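NH(3)-dependent NAD(+) synthetase (Francisella tularensis subsp. holarctica LVS, PDB 3FIU) belongs to the NAD synthase family of the HUP clan and pairs two alpha/beta subunits, each built round a parallel sheet with helices packed about it. Local coordinates at residues Leu59-Asp64 with Met125-Ala130; Ser63-His68 with Asn118-Leu123; Met150-Lys155 with Gln200-Glu205; Lys170-Phe175 with Glu212-Leu217. All coordinates share one frame; numbering follows the deposited sequence.

Contact 1 of 4, residues Leu59-Asp64 with Met125-Ala130; sequences LILPSD and MMYLYA. With AMP (adenosine monophosphate), chain G.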
# COMPACT_ATOMS: atom_id res chain seq x y z
N LEU A 59 -12.60 12.50 -4.33
CA LEU A 59 -11.50 13.08 -5.03
C LEU A 59 -11.56 12.65 -6.50
O LEU A 59 -11.69 11.48 -6.79
CB LEU A 59 -10.15 12.67 -4.41
CG LEU A 59 -9.96 12.96 -2.93
CD1 LEU A 59 -8.48 12.68 -2.55
CD2 LEU A 59 -10.36 14.42 -2.63
N ILE A 60 -11.48 13.62 -7.40
CA ILE A 60 -11.26 13.32 -8.81
C ILE A 60 -9.81 13.61 -9.14
O ILE A 60 -9.32 14.72 -8.93
CB ILE A 60 -12.20 14.13 -9.70
CG1 ILE A 60 -13.65 13.84 -9.33
CG2 ILE A 60 -11.90 13.87 -11.25
CD1 ILE A 60 -14.65 14.71 -10.10
N LEU A 61 -9.13 12.60 -9.69
CA LEU A 61 -7.67 12.63 -9.77
C LEU A 61 -7.18 12.27 -11.16
O LEU A 61 -6.50 11.23 -11.35
CB LEU A 61 -7.08 11.67 -8.70
CG LEU A 61 -7.51 12.03 -7.28
CD1 LEU A 61 -7.15 10.93 -6.25
CD2 LEU A 61 -6.82 13.35 -6.93
N PRO A 62 -7.50 13.12 -12.15
CA PRO A 62 -7.10 12.78 -13.51
C PRO A 62 -5.60 12.88 -13.79
O PRO A 62 -4.90 13.73 -13.24
CB PRO A 62 -7.87 13.79 -14.36
CG PRO A 62 -8.14 14.94 -13.46
CD PRO A 62 -8.23 14.40 -12.08
N SER A 63 -5.11 12.02 -14.67
CA SER A 63 -3.81 12.24 -15.30
C SER A 63 -4.09 12.64 -16.75
O SER A 63 -5.23 12.62 -17.19
CB SER A 63 -2.98 10.98 -15.26
OG SER A 63 -3.59 9.98 -16.09
N ASP A 64 -3.07 13.01 -17.50
CA ASP A 64 -3.31 13.38 -18.89
C ASP A 64 -3.83 12.20 -19.72
O ASP A 64 -4.42 12.42 -20.75
CB ASP A 64 -2.06 14.00 -19.52
CG ASP A 64 -1.78 15.39 -18.96
OD1 ASP A 64 -2.63 15.95 -18.22
OD2 ASP A 64 -0.71 15.93 -19.27
N MET A 125 -3.76 6.68 -4.29
CA MET A 125 -3.74 6.17 -2.90
C MET A 125 -3.19 7.23 -1.95
O MET A 125 -3.77 7.48 -0.87
CB MET A 125 -2.95 4.86 -2.81
CG MET A 125 -2.87 4.23 -1.39
SD MET A 125 -1.59 5.00 -0.40
CE MET A 125 -0.06 4.36 -1.11
N MET A 126 -2.11 7.89 -2.37
CA MET A 126 -1.47 8.93 -1.56
C MET A 126 -2.43 10.10 -1.31
O MET A 126 -2.58 10.55 -0.19
CB MET A 126 -0.20 9.45 -2.24
CG MET A 126 0.98 8.45 -2.16
SD MET A 126 2.52 9.10 -2.81
CE MET A 126 2.73 10.60 -1.85
N TYR A 127 -3.08 10.57 -2.38
CA TYR A 127 -4.08 11.64 -2.24
C TYR A 127 -5.16 11.28 -1.25
O TYR A 127 -5.48 12.07 -0.36
CB TYR A 127 -4.69 12.01 -3.59
CG TYR A 127 -3.76 12.83 -4.41
CD1 TYR A 127 -3.57 14.20 -4.12
CD2 TYR A 127 -3.05 12.26 -5.47
CE1 TYR A 127 -2.69 14.96 -4.89
CE2 TYR A 127 -2.19 13.00 -6.22
CZ TYR A 127 -1.99 14.35 -5.91
OH TYR A 127 -1.12 15.05 -6.67
N LEU A 128 -5.77 10.12 -1.45
CA LEU A 128 -6.83 9.63 -0.57
C LEU A 128 -6.45 9.57 0.90
O LEU A 128 -7.22 10.02 1.75
CB LEU A 128 -7.34 8.25 -1.04
CG LEU A 128 -8.06 8.34 -2.40
CD1 LEU A 128 -8.18 6.95 -2.98
CD2 LEU A 128 -9.42 9.01 -2.26
N TYR A 129 -5.28 8.99 1.18
CA TYR A 129 -4.74 8.91 2.54
C TYR A 129 -4.30 10.26 3.13
O TYR A 129 -4.41 10.45 4.31
CB TYR A 129 -3.61 7.84 2.61
CG TYR A 129 -4.26 6.47 2.78
CD1 TYR A 129 -4.57 5.67 1.66
CD2 TYR A 129 -4.72 6.06 4.04
CE1 TYR A 129 -5.25 4.46 1.82
CE2 TYR A 129 -5.37 4.87 4.21
CZ TYR A 129 -5.65 4.06 3.10
OH TYR A 129 -6.34 2.87 3.29
N ALA A 130 -3.76 11.17 2.31
CA ALA A 130 -3.48 12.53 2.78
C ALA A 130 -4.77 13.21 3.24
O ALA A 130 -4.80 13.87 4.30
CB ALA A 130 -2.81 13.38 1.67
P AMP G . -10.42 0.78 -12.18
O1P AMP G . -11.11 -0.42 -11.55
O2P AMP G . -8.92 0.54 -12.40
O3P AMP G . -11.08 1.46 -13.33
O5' AMP G . -10.35 1.91 -11.00
C5' AMP G . -10.03 1.49 -9.66
C4' AMP G . -10.33 2.65 -8.72
O4' AMP G . -9.31 3.66 -8.80
C3' AMP G . -11.60 3.41 -9.08
O3' AMP G . -12.72 2.69 -8.58
C2' AMP G . -11.38 4.74 -8.37
O2' AMP G . -11.76 4.65 -6.97
C1' AMP G . -9.87 4.94 -8.50
N9 AMP G . -9.61 5.81 -9.67
C8 AMP G . -9.24 5.42 -10.92
N7 AMP G . -9.11 6.49 -11.75
C5 AMP G . -9.43 7.58 -11.02
C6 AMP G . -9.48 9.03 -11.28
N6 AMP G . -9.21 9.52 -12.52
N1 AMP G . -9.82 9.81 -10.24
C2 AMP G . -10.12 9.34 -9.01
N3 AMP G . -10.08 8.02 -8.68
C4 AMP G . -9.74 7.13 -9.66
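Leu61 and Tyr127 form the buried half of this contact, an example of a residue just past a strand end that faces a ligand on one side and a helix on the other. The Leu61 branch divides its work. CD1 rests on Tyr127 CB at 3.8 Å, while Leu61 CD2 stands over one face of the Tyr127 ring, displaced toward its rim and 4.0 Å from Tyr127 CG. Tyr127 chi1 (-76°) swings the ring alongside Leu61, and its OH bonds to Ser100 of the second subunit. Behind the branch, Leu61 N donates to AMP N1 at 2.9 Å, at the C-terminal edge of the parallel sheet, where HUP-clan folds commonly bind their nucleotide. The more open half lies at Leu128, partly exposed and less covered: its CD2 meets Leu59 CD1 at 3.8 Å as the two side chains run past each other in opposite directions. Leu59 CD1 also reaches Tyr127 CB at 4.0 Å and so joins the two halves. Strand 56-60, hydrogen-bonded to strands 31-35 and 84-87 on its two edges, thus lays its C-terminal end against helix 113-135, with helix 68-81 packed on Ile60 and the second subunit beyond Tyr127.

Contact 2 of 4, residues Ser63-His68 with Asn118-Leu123; sequences SDNNQH and NAQARL. With AMP (adenosine monophosphate), chain G.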
# COMPACT_ATOMS: atom_id res chain seq x y z
N SER A 63 -5.11 12.02 -14.67
CA SER A 63 -3.81 12.24 -15.30
C SER A 63 -4.09 12.64 -16.75
O SER A 63 -5.23 12.62 -17.19
CB SER A 63 -2.98 10.98 -15.26
OG SER A 63 -3.59 9.98 -16.09
N ASP A 64 -3.07 13.01 -17.50
CA ASP A 64 -3.31 13.38 -18.89
C ASP A 64 -3.83 12.20 -19.72
O ASP A 64 -4.42 12.42 -20.75
CB ASP A 64 -2.06 14.00 -19.52
CG ASP A 64 -1.78 15.39 -18.96
OD1 ASP A 64 -2.63 15.95 -18.22
OD2 ASP A 64 -0.71 15.93 -19.27
N ASN A 65 -3.64 10.96 -19.25
CA ASN A 65 -4.15 9.77 -19.96
C ASN A 65 -5.67 9.61 -19.90
O ASN A 65 -6.28 8.95 -20.76
CB ASN A 65 -3.53 8.48 -19.41
CG ASN A 65 -2.01 8.49 -19.49
OD1 ASN A 65 -1.42 7.90 -20.41
ND2 ASN A 65 -1.38 9.15 -18.52
N ASN A 66 -6.28 10.21 -18.87
CA ASN A 66 -7.72 10.06 -18.62
C ASN A 66 -8.57 10.85 -19.60
O ASN A 66 -8.15 11.89 -20.12
CB ASN A 66 -8.08 10.47 -17.18
CG ASN A 66 -7.60 9.46 -16.14
OD1 ASN A 66 -8.15 8.37 -16.00
ND2 ASN A 66 -6.59 9.83 -15.41
N GLN A 67 -9.78 10.35 -19.83
CA GLN A 67 -10.70 10.97 -20.76
C GLN A 67 -11.53 12.02 -20.05
O GLN A 67 -12.09 11.78 -18.98
CB GLN A 67 -11.63 9.92 -21.38
CG GLN A 67 -10.95 8.91 -22.30
CD GLN A 67 -10.20 9.58 -23.43
OE1 GLN A 67 -10.80 10.23 -24.30
NE2 GLN A 67 -8.88 9.44 -23.43
N HIS A 68 -11.65 13.18 -20.67
CA HIS A 68 -12.41 14.26 -20.07
C HIS A 68 -13.85 13.85 -19.67
O HIS A 68 -14.39 14.34 -18.66
CB HIS A 68 -12.36 15.48 -20.99
CG HIS A 68 -12.99 16.70 -20.40
ND1 HIS A 68 -12.45 17.38 -19.33
CD2 HIS A 68 -14.14 17.34 -20.71
CE1 HIS A 68 -13.22 18.40 -19.02
NE2 HIS A 68 -14.26 18.40 -19.83
N ASN A 118 0.48 1.70 -12.77
CA ASN A 118 0.63 1.36 -11.35
C ASN A 118 1.10 2.55 -10.50
O ASN A 118 0.64 2.73 -9.37
CB ASN A 118 1.60 0.20 -11.17
CG ASN A 118 0.99 -1.14 -11.56
OD1 ASN A 118 -0.23 -1.30 -11.65
ND2 ASN A 118 1.85 -2.13 -11.77
N ALA A 119 2.03 3.34 -11.03
CA ALA A 119 2.50 4.55 -10.34
C ALA A 119 1.35 5.53 -10.14
O ALA A 119 1.20 6.13 -9.06
CB ALA A 119 3.59 5.22 -11.12
N GLN A 120 0.53 5.71 -11.18
CA GLN A 120 -0.61 6.64 -11.04
C GLN A 120 -1.60 6.14 -10.02
O GLN A 120 -2.16 6.94 -9.26
CB GLN A 120 -1.27 6.94 -12.39
CG GLN A 120 -0.31 7.62 -13.35
CD GLN A 120 -0.90 7.95 -14.71
OE1 GLN A 120 -0.30 8.71 -15.49
NE2 GLN A 120 -2.05 7.41 -15.02
N ALA A 121 -1.83 4.83 -9.96
CA ALA A 121 -2.78 4.31 -8.97
C ALA A 121 -2.28 4.53 -7.53
O ALA A 121 -3.05 4.79 -6.64
CB ALA A 121 -3.02 2.81 -9.19
N ARG A 122 -0.98 4.42 -7.33
CA ARG A 122 -0.39 4.61 -6.03
C ARG A 122 -0.37 6.11 -5.67
O ARG A 122 -0.52 6.45 -4.52
CB ARG A 122 1.03 4.05 -6.04
CG ARG A 122 1.00 2.50 -6.18
CD ARG A 122 2.41 1.92 -6.29
NE ARG A 122 2.25 0.45 -6.39
CZ ARG A 122 2.81 -0.32 -7.31
NH1 ARG A 122 3.69 0.19 -8.17
NH2 ARG A 122 2.52 -1.64 -7.32
N LEU A 123 -0.16 6.98 -6.65
CA LEU A 123 -0.37 8.41 -6.38
C LEU A 123 -1.79 8.70 -5.88
O LEU A 123 -1.98 9.46 -4.92
CB LEU A 123 -0.09 9.25 -7.61
CG LEU A 123 1.36 9.59 -7.89
CD1 LEU A 123 1.42 10.36 -9.19
CD2 LEU A 123 1.95 10.42 -6.73
P AMP G . -10.42 0.78 -12.18
O1P AMP G . -11.11 -0.42 -11.55
O2P AMP G . -8.92 0.54 -12.40
O3P AMP G . -11.08 1.46 -13.33
O5' AMP G . -10.35 1.91 -11.00
C5' AMP G . -10.03 1.49 -9.66
C4' AMP G . -10.33 2.65 -8.72
O4' AMP G . -9.31 3.66 -8.80
C3' AMP G . -11.60 3.41 -9.08
O3' AMP G . -12.72 2.69 -8.58
C2' AMP G . -11.38 4.74 -8.37
O2' AMP G . -11.76 4.65 -6.97
C1' AMP G . -9.87 4.94 -8.50
N9 AMP G . -9.61 5.81 -9.67
C8 AMP G . -9.24 5.42 -10.92
N7 AMP G . -9.11 6.49 -11.75
C5 AMP G . -9.43 7.58 -11.02
C6 AMP G . -9.48 9.03 -11.28
N6 AMP G . -9.21 9.52 -12.52
N1 AMP G . -9.82 9.81 -10.24
C2 AMP G . -10.12 9.34 -9.01
N3 AMP G . -10.08 8.02 -8.68
C4 AMP G . -9.74 7.13 -9.66
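Ser63 and Gln120 meet where the loop leaving strand 56-60 turns past helix 113-135, a loop that leads on to helix 68-81 and brings Asn66 to the AMP pocket. Ser63 OG sits between its backbone N and carbonyl carbon (chi1 67°), which turns the hydroxyl to the helix, 3.2 Å from Gln120 NE2. Its CB also lies against the amide, 3.5 Å from Gln120 OE1. Gln120 covers the distance because its chain is fully extended beyond CG (chi2 180°), placing the amide at the turn rather than along its own helix. Ser63 then opens a type I beta turn, closed by Asn66 N bonding to Ser63 O at 3.1 Å. Within it, Asn65 N makes a weak bond to Ser63 OG at 3.3 Å, in the manner of an ST turn, and Asn65 ND2 adds a second weak one at 3.4 Å. That same ND2 approaches Gln120 OE1 to 3.2 Å, but at an angle too poor for a bond, the two amide planes standing 63° apart. Asn65 OD1 is taken by Lys116. Asn66 follows with its CG 4.0 Å from AMP N6, and Gln67 comes next as N-cap of helix 68-81, which His68 begins. The chemistry implies a grouping of like with like in a largely buried place: the serine oxygen accepts two weak bonds from Asn65 of its own turn, and the Gln120 amide lies close beside them, so that polar groups of loop and helix are gathered together.

Contact 3 of 4, residues Met150-Lys155 with Gln200-Glu205; sequences MGYFTK and QTDEDE. With NA (sodium ion), chain I.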
# COMPACT_ATOMS: atom_id res chain seq x y z
N MET A 150 -9.41 -11.62 -10.23
CA MET A 150 -8.52 -11.52 -11.37
C MET A 150 -7.21 -10.81 -10.99
O MET A 150 -6.28 -10.72 -11.80
CB MET A 150 -9.22 -10.78 -12.51
CG MET A 150 -10.51 -11.46 -13.00
SD MET A 150 -10.06 -12.93 -13.95
CE MET A 150 -9.59 -12.18 -15.51
N GLY A 151 -7.14 -10.32 -9.75
CA GLY A 151 -6.08 -9.38 -9.37
C GLY A 151 -5.96 -8.19 -10.33
O GLY A 151 -4.83 -7.72 -10.59
N TYR A 152 -7.09 -7.69 -10.85
CA TYR A 152 -7.07 -6.54 -11.76
C TYR A 152 -7.16 -5.25 -10.92
O TYR A 152 -8.20 -4.55 -10.88
CB TYR A 152 -8.18 -6.58 -12.84
CG TYR A 152 -7.91 -5.65 -14.03
CD1 TYR A 152 -8.61 -5.78 -15.23
CD2 TYR A 152 -6.95 -4.63 -13.94
CE1 TYR A 152 -8.36 -4.91 -16.32
CE2 TYR A 152 -6.70 -3.76 -15.01
CZ TYR A 152 -7.40 -3.90 -16.20
OH TYR A 152 -7.12 -3.03 -17.25
N PHE A 153 -6.06 -5.00 -10.22
CA PHE A 153 -5.89 -3.82 -9.38
C PHE A 153 -4.40 -3.68 -9.10
O PHE A 153 -3.63 -4.64 -9.26
CB PHE A 153 -6.70 -3.92 -8.07
CG PHE A 153 -6.32 -5.07 -7.18
CD1 PHE A 153 -5.23 -4.97 -6.28
CD2 PHE A 153 -7.06 -6.25 -7.19
CE1 PHE A 153 -4.89 -6.04 -5.43
CE2 PHE A 153 -6.73 -7.33 -6.35
CZ PHE A 153 -5.63 -7.22 -5.47
N THR A 154 -3.99 -2.47 -8.72
CA THR A 154 -2.58 -2.22 -8.40
C THR A 154 -2.34 -2.50 -6.93
O THR A 154 -3.06 -1.97 -6.05
CB THR A 154 -2.23 -0.72 -8.67
OG1 THR A 154 -2.47 -0.40 -10.05
CG2 THR A 154 -0.73 -0.46 -8.34
N LYS A 155 -1.34 -3.33 -6.63
CA LYS A 155 -0.97 -3.58 -5.24
C LYS A 155 -0.50 -2.27 -4.61
O LYS A 155 0.39 -1.63 -5.15
CB LYS A 155 0.18 -4.60 -5.17
CG LYS A 155 0.37 -5.22 -3.80
CD LYS A 155 1.53 -6.23 -3.85
CE LYS A 155 1.56 -7.10 -2.61
NZ LYS A 155 2.60 -8.20 -2.71
N GLN A 200 -9.64 2.10 -24.09
CA GLN A 200 -9.23 0.94 -23.29
C GLN A 200 -10.44 0.34 -22.57
O GLN A 200 -11.24 1.07 -22.01
CB GLN A 200 -8.11 1.28 -22.29
CG GLN A 200 -7.74 0.12 -21.37
CD GLN A 200 -6.89 0.51 -20.14
OE1 GLN A 200 -7.22 1.46 -19.40
NE2 GLN A 200 -5.84 -0.25 -19.89
N THR A 201 -10.60 -0.98 -22.61
CA THR A 201 -11.69 -1.60 -21.86
C THR A 201 -11.17 -2.78 -21.05
O THR A 201 -10.28 -3.51 -21.50
CB THR A 201 -12.88 -2.10 -22.75
OG1 THR A 201 -12.44 -3.21 -23.54
CG2 THR A 201 -13.41 -0.98 -23.66
N ASP A 202 -11.73 -2.97 -19.86
CA ASP A 202 -11.33 -4.08 -19.01
C ASP A 202 -11.45 -5.43 -19.73
O ASP A 202 -10.58 -6.30 -19.61
CB ASP A 202 -12.21 -4.14 -17.78
CG ASP A 202 -11.98 -2.98 -16.81
OD1 ASP A 202 -11.18 -2.06 -17.11
OD2 ASP A 202 -12.63 -3.00 -15.75
N GLU A 203 -12.54 -5.61 -20.46
CA GLU A 203 -12.82 -6.90 -21.09
C GLU A 203 -11.81 -7.23 -22.20
O GLU A 203 -11.36 -8.38 -22.29
CB GLU A 203 -14.26 -6.95 -21.57
CG GLU A 203 -15.25 -6.94 -20.40
CD GLU A 203 -16.67 -7.14 -20.86
OE1 GLU A 203 -16.96 -6.80 -22.04
OE2 GLU A 203 -17.50 -7.63 -20.07
N ASP A 204 -11.42 -6.20 -22.97
CA ASP A 204 -10.36 -6.33 -23.99
C ASP A 204 -9.04 -6.65 -23.33
O ASP A 204 -8.22 -7.39 -23.87
CB ASP A 204 -10.15 -5.02 -24.75
CG ASP A 204 -11.05 -4.86 -25.94
OD1 ASP A 204 -12.11 -5.52 -26.01
OD2 ASP A 204 -10.70 -4.04 -26.82
N GLU A 205 -8.81 -6.03 -22.18
CA GLU A 205 -7.55 -6.19 -21.49
C GLU A 205 -7.42 -7.60 -20.93
O GLU A 205 -6.39 -8.25 -21.10
CB GLU A 205 -7.45 -5.17 -20.36
CG GLU A 205 -6.05 -4.75 -20.07
CD GLU A 205 -5.52 -3.73 -21.08
OE1 GLU A 205 -4.93 -2.75 -20.62
OE2 GLU A 205 -5.69 -3.91 -22.31
NA NA I . -11.77 -1.16 -14.39
O HOH W 1 -9.15 -1.34 -18.63
O HOH W 2 -10.35 -3.13 -13.13
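With CG opposite its backbone N (chi1 -162°), the Tyr152 ring extends from the loop toward helix 202-206, while Glu205 chi1 (-150°) lays CG beside the phenol oxygen and a bend at chi2 (79°) turns the carboxylate to Gln200. The result illustrates how an aromatic side chain can pack on the first turn of a helix and serve a metal ligand through water. Tyr152 OH lies 3.5 Å from Glu205 CG, the two side chains crossing at about a right angle. Farther up the ring, Tyr152 CE1 comes to 4.1 Å from Asp202 OD1 in an oblique approach. The polar link is indirect: a single water lies 3.0 Å from Tyr152 OH and donates to Asp202 OD1 at 2.6 Å. Asp202 in turn grips the sodium ion with both oxygens, unequally, OD2 at 2.4 Å and OD1 at 2.9 Å. A second water binds the sodium ion and also lies over one face of the Tyr152 ring, toward its rim. Tyr210 gives Asp202 OD2 a further hydrogen bond, and pyrophosphate touches this aspartate. Glu205 is steadied from its own segment, where Gln200 NE2 donates to Glu205 OE1 at 2.8 Å, arriving from above the carboxylate plane. Thr201 caps the helix through its side chain, which accepts from Asp204 N. Sodium ion, Asp202 carboxylate, water and Tyr152 hydroxyl thus follow one another, the tyrosine oxygen reaching the metal ligand through the water. Sodium ion, water and Tyr210 together probably balance the carboxylate and help to fix its direction.

Contact 4 of 4, residues Lys170-Phe175 with Glu212-Leu217; sequences KKSQVF and EIDDFL. With POP (pyrophosphate 2-), chain H.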
# COMPACT_ATOMS: atom_id res chain seq x y z
N LYS A 170 -20.41 -9.57 -7.68
CA LYS A 170 -20.16 -9.78 -9.10
C LYS A 170 -20.40 -8.46 -9.82
O LYS A 170 -21.14 -7.60 -9.32
CB LYS A 170 -21.16 -10.80 -9.67
CG LYS A 170 -20.90 -12.25 -9.26
CD LYS A 170 -22.02 -13.16 -9.81
CE LYS A 170 -23.27 -13.07 -8.95
NZ LYS A 170 -24.49 -13.61 -9.65
N LYS A 171 -19.82 -8.31 -10.99
CA LYS A 171 -19.93 -7.04 -11.71
C LYS A 171 -21.41 -6.71 -12.03
O LYS A 171 -21.86 -5.58 -11.89
CB LYS A 171 -19.07 -7.07 -12.98
CG LYS A 171 -18.91 -5.71 -13.67
CD LYS A 171 -18.00 -4.80 -12.82
CE LYS A 171 -17.76 -3.46 -13.53
NZ LYS A 171 -16.72 -2.62 -12.76
N SER A 172 -22.18 -7.73 -12.43
CA SER A 172 -23.59 -7.54 -12.70
C SER A 172 -24.35 -7.05 -11.47
O SER A 172 -25.30 -6.26 -11.60
CB SER A 172 -24.22 -8.84 -13.24
OG SER A 172 -24.25 -9.81 -12.21
N GLN A 173 -23.94 -7.49 -10.28
CA GLN A 173 -24.56 -7.03 -9.06
C GLN A 173 -24.17 -5.59 -8.73
O GLN A 173 -24.99 -4.83 -8.20
CB GLN A 173 -24.24 -7.94 -7.88
CG GLN A 173 -24.92 -9.30 -8.00
CD GLN A 173 -24.39 -10.32 -7.02
OE1 GLN A 173 -23.21 -10.29 -6.62
NE2 GLN A 173 -25.24 -11.28 -6.66
N VAL A 174 -22.94 -5.22 -9.05
CA VAL A 174 -22.53 -3.80 -8.95
C VAL A 174 -23.44 -2.93 -9.85
O VAL A 174 -23.95 -1.89 -9.41
CB VAL A 174 -21.04 -3.61 -9.26
CG1 VAL A 174 -20.66 -2.10 -9.26
CG2 VAL A 174 -20.17 -4.41 -8.23
N PHE A 175 -23.63 -3.35 -11.10
CA PHE A 175 -24.50 -2.61 -12.01
C PHE A 175 -25.95 -2.53 -11.51
O PHE A 175 -26.61 -1.49 -11.63
CB PHE A 175 -24.44 -3.18 -13.41
CG PHE A 175 -23.27 -2.70 -14.22
CD1 PHE A 175 -22.29 -3.60 -14.64
CD2 PHE A 175 -23.16 -1.37 -14.60
CE1 PHE A 175 -21.20 -3.18 -15.42
CE2 PHE A 175 -22.06 -0.94 -15.37
CZ PHE A 175 -21.08 -1.85 -15.77
N GLU A 212 -18.65 -13.77 -18.16
CA GLU A 212 -17.85 -15.00 -18.00
C GLU A 212 -17.21 -15.08 -16.63
O GLU A 212 -17.33 -16.11 -15.96
CB GLU A 212 -16.82 -15.14 -19.12
CG GLU A 212 -17.45 -15.58 -20.43
CD GLU A 212 -16.56 -15.39 -21.64
OE1 GLU A 212 -15.86 -14.36 -21.75
OE2 GLU A 212 -16.56 -16.29 -22.51
N ILE A 213 -16.55 -14.01 -16.18
CA ILE A 213 -15.97 -14.05 -14.84
C ILE A 213 -17.06 -14.26 -13.78
O ILE A 213 -16.88 -15.06 -12.86
CB ILE A 213 -15.07 -12.80 -14.51
CG1 ILE A 213 -13.97 -12.58 -15.57
CG2 ILE A 213 -14.48 -12.90 -13.09
CD1 ILE A 213 -13.41 -11.15 -15.57
N ASP A 214 -18.19 -13.56 -13.92
CA ASP A 214 -19.26 -13.65 -12.93
C ASP A 214 -19.80 -15.10 -12.89
O ASP A 214 -20.04 -15.65 -11.82
CB ASP A 214 -20.44 -12.74 -13.29
CG ASP A 214 -20.22 -11.25 -12.93
OD1 ASP A 214 -19.19 -10.90 -12.31
OD2 ASP A 214 -21.13 -10.45 -13.25
N ASP A 215 -20.08 -15.65 -14.07
CA ASP A 215 -20.55 -17.05 -14.14
C ASP A 215 -19.54 -18.00 -13.45
O ASP A 215 -19.93 -18.84 -12.63
CB ASP A 215 -20.74 -17.44 -15.60
CG ASP A 215 -21.98 -16.81 -16.23
OD1 ASP A 215 -22.14 -16.97 -17.45
OD2 ASP A 215 -22.77 -16.16 -15.51
N PHE A 216 -18.25 -17.84 -13.74
CA PHE A 216 -17.24 -18.65 -13.06
C PHE A 216 -17.35 -18.52 -11.53
O PHE A 216 -17.46 -19.52 -10.82
CB PHE A 216 -15.84 -18.32 -13.57
CG PHE A 216 -14.74 -19.00 -12.79
CD1 PHE A 216 -14.43 -20.35 -13.03
CD2 PHE A 216 -14.02 -18.31 -11.82
CE1 PHE A 216 -13.41 -20.99 -12.32
CE2 PHE A 216 -13.00 -18.93 -11.11
CZ PHE A 216 -12.70 -20.28 -11.36
N LEU A 217 -17.42 -17.29 -11.02
CA LEU A 217 -17.51 -17.11 -9.58
C LEU A 217 -18.75 -17.78 -9.01
O LEU A 217 -18.75 -18.22 -7.87
CB LEU A 217 -17.47 -15.60 -9.21
CG LEU A 217 -16.17 -14.83 -9.53
CD1 LEU A 217 -16.35 -13.32 -9.28
CD2 LEU A 217 -14.95 -15.37 -8.79
P1 POP H . -14.36 2.19 -11.57
O1 POP H . -15.27 3.08 -10.77
O2 POP H . -13.60 1.24 -10.69
O3 POP H . -13.36 2.95 -12.44
O POP H . -15.29 1.26 -12.52
P2 POP H . -14.68 0.20 -13.57
O4 POP H . -13.90 -0.86 -12.82
O5 POP H . -15.94 -0.38 -14.15
O6 POP H . -13.86 0.85 -14.65
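Asp214 turns both carboxylate oxygens to the backbone N-H groups of Lys171 and Ser172 in the first turn of helix 171-180, with the side chains of Lys170, Lys171 and Ser172 lying round it. Its OD2 accepts from Ser172 N at 3.0 Å, in a nearly straight bond (166°) that uses the syn lone pair on the side of the other oxygen. OD1 accepts from Lys171 N, although the position of this oxygen is less certain. Ser172 OG adds a weak bond to Asp214 OD2 at 3.4 Å. The carboxylate of one helix therefore accepts from the first N-H groups of another, where a negative charge should suit the helix dipole. Lys170, the N-cap residue, crosses Asp214 obliquely, its aliphatic part doing the touching: CB is 3.4 Å from Asp214 CG, and CD is 3.8 Å from Asp214 CB. Its amino end leads away to a salt bridge with Asp218, while its backbone N bonds to Gln173 OE1 at 3.1 Å. Lys171 goes another way, bending at chi2 (71°) so that NZ donates to pyrophosphate O5 at 2.7 Å, with a weaker bond to O4; Asp41 and the ring of Tyr210 also attend this amino group. Helix 210-218 thus meets the start of helix 171-180, with helix 145-150 packed against both, helix 224-235 covering Ile213 and Phe216, and helix 40-51 lying beside Lys171, Val174 and Phe175.

In the fold
Contacts 1 and 2 are buried and lean on the same helix, 113-135, near the subunit interface; they share Ser63 and Asp64, and both touch AMP. Their chemistry nevertheless changes from the strand end to the loop that follows it, from leucine packing to amides and hydroxyl. Contacts 3 and 4, only partly buried, belong to the pyrophosphate and metal side, where carboxylates do the work, one on sodium and one on helix N-H groups. They touch through Met150 and Ile213, and helices 202-206 and 210-218 follow each other in the chain. Asn118 and Arg122 probably bond to Thr154 and Lys155, tying contact 2 to contact 3, whereas contact 4 lies across the chain's centre from contacts 1 and 2.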